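Local coordinates for hypothetical protein VC0802 (Vibrio cholerae, PDB 1ZVP) that is of unknown function but carries two ACT domains, which suggests a small-molecule-binding or regulatory role, and has been proposed as a possible transport protein, at residues D35-A43 / L51-K59. Sequence-based numbering, arbitrary orientation.
Sequences DYLSLEPIA and LTLVLEAEK
L39, P41 and Y36 lie against L53 and L55 of strand 50-56, and the tight part of this contact is apolar. Both segments belong to the first ACT domain, where the loop after strand 24-29 turns into edge strand 43-47 beside the central strand 50-56. CD2 of L55 comes within 3.5 Å of L39 CB, the two side chains crossing obliquely, and it also touches P41 CB at 3.9 Å. L53 divides its two methyls: CD1 meets Y36 CD1 at 3.8 Å, the side chains crossing at about a right angle, while CD2 approaches the proline ring. With its CG beside the backbone N (chi1 -63°), L39 sends CD1 to the edge of the Y36 ring, in its plane, and Y36 OH is hydrogen-bonded to N30 O.

Next to this cluster the incoming chain joins strand 50-56 through a classic beta bulge, I42 and A43 both facing V54. I42 N donates to V54 O (2.9 Å), and V54 N returns a much straighter bond to A43 O (3.1 Å, N-H...O 175°), although the donor stands above the carbonyl plane. On the face carrying A43 and V54, A43 CB packs on V54 CG2. A43 also pairs with a strand of the second subunit, continuing the sheet across the dimer interface, and F45 of the second subunit packs on I42 and A43.

Toward helix 57-61 the fit loosens. A water donates to L39 O and accepts from E56 N, at the helix N-cap position. Beyond it K59, partly exposed, meets the 3-10 turn through its aliphatic CG, 3.7 Å from L39 O, yet its NZ remains 4.4 Å from OE2 of the exposed E40, too far for a salt bridge. Apolar contacts and two backbone bonds thus join the segments, with charge attraction probably adding little at the solvent side.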
ATOM      1  N   ASP D  35      22.694   1.300   4.578  1.00 52.91           N
ATOM      2  CA  ASP D  35      23.454   0.162   4.036  1.00 52.64           C
ATOM      3  C   ASP D  35      23.017  -0.240   2.619  1.00 52.18           C
ATOM      4  O   ASP D  35      23.795  -0.847   1.874  1.00 52.23           O
ATOM      5  CB  ASP D  35      23.311  -1.068   4.950  1.00 52.94           C
ATOM      6  CG  ASP D  35      23.817  -0.830   6.377  1.00 53.82           C
ATOM      7  OD1 ASP D  35      24.946  -0.311   6.540  1.00 55.11           O
ATOM      8  OD2 ASP D  35      23.092  -1.191   7.337  1.00 54.16           O
ATOM      9  N   TYR D  36      21.778   0.090   2.252  1.00 51.55           N
ATOM     10  CA  TYR D  36      21.162  -0.440   1.030  1.00 50.98           C
ATOM     11  C   TYR D  36      20.851   0.606  -0.041  1.00 50.83           C
ATOM     12  O   TYR D  36      20.314   0.276  -1.097  1.00 50.88           O
ATOM     13  CB  TYR D  36      19.905  -1.246   1.382  1.00 50.80           C
ATOM     14  CG  TYR D  36      20.187  -2.468   2.230  1.00 50.28           C
ATOM     15  CD1 TYR D  36      20.508  -3.691   1.639  1.00 49.95           C
ATOM     16  CD2 TYR D  36      20.141  -2.399   3.621  1.00 50.33           C
ATOM     17  CE1 TYR D  36      20.776  -4.821   2.415  1.00 50.21           C
ATOM     18  CE2 TYR D  36      20.406  -3.522   4.411  1.00 50.77           C
ATOM     19  CZ  TYR D  36      20.725  -4.730   3.801  1.00 50.63           C
ATOM     20  OH  TYR D  36      20.983  -5.843   4.575  1.00 50.17           O
ATOM     21  N   LEU D  37      21.206   1.858   0.234  1.00 50.68           N
ATOM     22  CA  LEU D  37      20.986   2.978  -0.687  1.00 50.40           C
ATOM     23  C   LEU D  37      21.474   2.725  -2.115  1.00 50.07           C
ATOM     24  O   LEU D  37      20.807   3.121  -3.073  1.00 50.00           O
ATOM     25  CB  LEU D  37      21.640   4.251  -0.129  1.00 50.54           C
ATOM     26  CG  LEU D  37      20.808   5.377   0.506  1.00 50.42           C
ATOM     27  CD1 LEU D  37      19.505   4.899   1.098  1.00 50.42           C
ATOM     28  CD2 LEU D  37      21.637   6.110   1.557  1.00 50.77           C
ATOM     29  N   SER D  38      22.629   2.072  -2.246  1.00 49.69           N
ATOM     30  CA  SER D  38      23.247   1.803  -3.552  1.00 49.25           C
ATOM     31  C   SER D  38      22.419   0.855  -4.419  1.00 48.85           C
ATOM     32  O   SER D  38      22.620   0.789  -5.633  1.00 49.02           O
ATOM     33  CB  SER D  38      24.664   1.246  -3.382  1.00 49.25           C
ATOM     34  OG  SER D  38      24.645   0.076  -2.582  1.00 49.35           O
ATOM     35  N   LEU D  39      21.495   0.128  -3.794  1.00 48.22           N
ATOM     36  CA  LEU D  39      20.571  -0.742  -4.518  1.00 47.77           C
ATOM     37  C   LEU D  39      19.436   0.040  -5.194  1.00 47.46           C
ATOM     38  O   LEU D  39      18.756  -0.486  -6.081  1.00 47.38           O
ATOM     39  CB  LEU D  39      19.996  -1.815  -3.587  1.00 47.80           C
ATOM     40  CG  LEU D  39      20.957  -2.832  -2.971  1.00 47.82           C
ATOM     41  CD1 LEU D  39      20.204  -3.785  -2.059  1.00 48.25           C
ATOM     42  CD2 LEU D  39      21.696  -3.599  -4.049  1.00 48.39           C
ATOM     43  N   GLU D  40      19.254   1.293  -4.768  1.00 47.00           N
ATOM     44  CA  GLU D  40      18.239   2.215  -5.301  1.00 46.64           C
ATOM     45  C   GLU D  40      16.822   1.641  -5.273  1.00 45.60           C
ATOM     46  O   GLU D  40      16.176   1.541  -6.321  1.00 45.64           O
ATOM     47  CB  GLU D  40      18.595   2.665  -6.717  1.00 47.04           C
ATOM     48  CG  GLU D  40      19.783   3.606  -6.798  1.00 49.47           C
ATOM     49  CD  GLU D  40      20.505   3.517  -8.139  1.00 53.01           C
ATOM     50  OE1 GLU D  40      21.720   3.816  -8.174  1.00 54.85           O
ATOM     51  OE2 GLU D  40      19.869   3.138  -9.154  1.00 54.08           O
ATOM     52  N   PRO D  41      16.335   1.263  -4.075  1.00 44.52           N
ATOM     53  CA  PRO D  41      15.011   0.664  -3.974  1.00 43.73           C
ATOM     54  C   PRO D  41      13.907   1.652  -4.356  1.00 43.11           C
ATOM     55  O   PRO D  41      13.983   2.826  -3.996  1.00 43.14           O
ATOM     56  CB  PRO D  41      14.912   0.288  -2.493  1.00 43.62           C
ATOM     57  CG  PRO D  41      15.867   1.182  -1.807  1.00 44.00           C
ATOM     58  CD  PRO D  41      16.987   1.375  -2.756  1.00 44.36           C
ATOM     59  N   ILE D  42      12.899   1.179  -5.088  1.00 42.25           N
ATOM     60  CA  ILE D  42      11.788   2.031  -5.489  1.00 41.31           C
ATOM     61  C   ILE D  42      10.901   2.310  -4.285  1.00 41.25           C
ATOM     62  O   ILE D  42      10.272   3.364  -4.202  1.00 41.28           O
ATOM     63  CB  ILE D  42      10.987   1.437  -6.676  1.00 41.33           C
ATOM     64  CG1 ILE D  42      10.062   2.495  -7.283  1.00 41.00           C
ATOM     65  CG2 ILE D  42      10.232   0.161  -6.269  1.00 40.95           C
ATOM     66  CD1 ILE D  42       9.299   2.030  -8.494  1.00 40.97           C
ATOM     67  N   ALA D  43      10.880   1.368  -3.345  1.00 40.85           N
ATOM     68  CA  ALA D  43      10.088   1.496  -2.130  1.00 40.98           C
ATOM     69  C   ALA D  43      10.821   0.929  -0.924  1.00 41.03           C
ATOM     70  O   ALA D  43      11.702   0.084  -1.057  1.00 41.04           O
ATOM     71  CB  ALA D  43       8.730   0.821  -2.292  1.00 40.70           C
ATOM     72  N   LEU D  51      13.682  -4.353   7.570  1.00 41.76           N
ATOM     73  CA  LEU D  51      13.469  -3.412   6.470  1.00 40.54           C
ATOM     74  C   LEU D  51      12.982  -4.124   5.227  1.00 40.00           C
ATOM     75  O   LEU D  51      13.652  -5.025   4.726  1.00 39.93           O
ATOM     76  CB  LEU D  51      14.772  -2.676   6.162  1.00 40.22           C
ATOM     77  CG  LEU D  51      14.802  -1.523   5.169  1.00 39.46           C
ATOM     78  CD1 LEU D  51      14.129  -0.278   5.728  1.00 39.49           C
ATOM     79  CD2 LEU D  51      16.245  -1.229   4.839  1.00 39.24           C
ATOM     80  N   THR D  52      11.805  -3.731   4.742  1.00 39.65           N
ATOM     81  CA  THR D  52      11.307  -4.183   3.434  1.00 38.98           C
ATOM     82  C   THR D  52      11.929  -3.314   2.347  1.00 38.83           C
ATOM     83  O   THR D  52      11.908  -2.083   2.443  1.00 38.61           O
ATOM     84  CB  THR D  52       9.748  -4.109   3.327  1.00 39.08           C
ATOM     85  OG1 THR D  52       9.139  -4.917   4.343  1.00 38.70           O
ATOM     86  CG2 THR D  52       9.258  -4.580   1.950  1.00 38.31           C
ATOM     87  N   LEU D  53      12.502  -3.954   1.331  1.00 38.74           N
ATOM     88  CA  LEU D  53      12.963  -3.245   0.145  1.00 38.88           C
ATOM     89  C   LEU D  53      12.199  -3.761  -1.051  1.00 38.98           C
ATOM     90  O   LEU D  53      12.014  -4.964  -1.185  1.00 39.10           O
ATOM     91  CB  LEU D  53      14.466  -3.442  -0.093  1.00 38.84           C
ATOM     92  CG  LEU D  53      15.488  -3.037   0.981  1.00 39.34           C
ATOM     93  CD1 LEU D  53      16.896  -3.529   0.599  1.00 38.48           C
ATOM     94  CD2 LEU D  53      15.484  -1.527   1.248  1.00 39.07           C
ATOM     95  N   VAL D  54      11.740  -2.853  -1.906  1.00 39.07           N
ATOM     96  CA  VAL D  54      11.181  -3.233  -3.201  1.00 39.20           C
ATOM     97  C   VAL D  54      12.186  -2.775  -4.245  1.00 39.62           C
ATOM     98  O   VAL D  54      12.505  -1.598  -4.339  1.00 39.03           O
ATOM     99  CB  VAL D  54       9.749  -2.650  -3.465  1.00 39.00           C
ATOM    100  CG1 VAL D  54       9.151  -3.244  -4.724  1.00 38.43           C
ATOM    101  CG2 VAL D  54       8.828  -2.929  -2.305  1.00 38.00           C
ATOM    102  N   LEU D  55      12.684  -3.737  -5.011  1.00 40.78           N
ATOM    103  CA  LEU D  55      13.855  -3.562  -5.847  1.00 42.05           C
ATOM    104  C   LEU D  55      13.612  -4.159  -7.206  1.00 43.01           C
ATOM    105  O   LEU D  55      12.858  -5.121  -7.328  1.00 42.87           O
ATOM    106  CB  LEU D  55      15.038  -4.322  -5.236  1.00 42.07           C
ATOM    107  CG  LEU D  55      15.605  -3.902  -3.885  1.00 42.34           C
ATOM    108  CD1 LEU D  55      16.176  -5.092  -3.164  1.00 42.60           C
ATOM    109  CD2 LEU D  55      16.669  -2.859  -4.104  1.00 43.44           C
ATOM    110  N   GLU D  56      14.272  -3.595  -8.217  1.00 44.59           N
ATOM    111  CA  GLU D  56      14.400  -4.224  -9.524  1.00 46.47           C
ATOM    112  C   GLU D  56      14.937  -5.648  -9.366  1.00 47.25           C
ATOM    113  O   GLU D  56      15.789  -5.900  -8.517  1.00 47.36           O
ATOM    114  CB  GLU D  56      15.348  -3.407 -10.396  1.00 46.78           C
ATOM    115  CG  GLU D  56      14.683  -2.316 -11.201  1.00 49.33           C
ATOM    116  CD  GLU D  56      14.556  -2.676 -12.681  1.00 53.93           C
ATOM    117  OE1 GLU D  56      14.974  -1.840 -13.519  1.00 55.25           O
ATOM    118  OE2 GLU D  56      14.055  -3.788 -13.009  1.00 55.11           O
ATOM    119  N   ALA D  57      14.439  -6.573 -10.181  1.00 48.56           N
ATOM    120  CA  ALA D  57      14.759  -7.993 -10.045  1.00 50.00           C
ATOM    121  C   ALA D  57      16.260  -8.285  -9.997  1.00 51.27           C
ATOM    122  O   ALA D  57      16.730  -8.961  -9.080  1.00 51.52           O
ATOM    123  CB  ALA D  57      14.097  -8.798 -11.151  1.00 49.79           C
ATOM    124  N   GLU D  58      17.007  -7.771 -10.972  1.00 52.80           N
ATOM    125  CA  GLU D  58      18.438  -8.068 -11.065  1.00 54.43           C
ATOM    126  C   GLU D  58      19.357  -7.166 -10.246  1.00 54.64           C
ATOM    127  O   GLU D  58      20.532  -7.467 -10.114  1.00 54.76           O
ATOM    128  CB  GLU D  58      18.915  -8.166 -12.527  1.00 54.98           C
ATOM    129  CG  GLU D  58      18.459  -7.040 -13.457  1.00 58.35           C
ATOM    130  CD  GLU D  58      18.961  -5.661 -13.029  1.00 62.22           C
ATOM    131  OE1 GLU D  58      20.180  -5.390 -13.195  1.00 63.45           O
ATOM    132  OE2 GLU D  58      18.130  -4.855 -12.531  1.00 63.45           O
ATOM    133  N   LYS D  59      18.826  -6.067  -9.709  1.00 55.25           N
ATOM    134  CA  LYS D  59      19.531  -5.270  -8.701  1.00 55.97           C
ATOM    135  C   LYS D  59      19.568  -6.032  -7.386  1.00 56.47           C
ATOM    136  O   LYS D  59      20.535  -5.950  -6.641  1.00 56.57           O
ATOM    137  CB  LYS D  59      18.843  -3.919  -8.481  1.00 56.01           C
ATOM    138  CG  LYS D  59      19.648  -2.679  -8.861  1.00 56.95           C
ATOM    139  CD  LYS D  59      19.745  -2.483 -10.370  1.00 59.66           C
ATOM    140  CE  LYS D  59      19.545  -1.022 -10.770  1.00 60.79           C
ATOM    141  NZ  LYS D  59      18.108  -0.620 -10.629  1.00 61.58           N
TER
HETATM  142  O   HOH W   1      16.369  -1.602  -7.465  1.00 57.27           O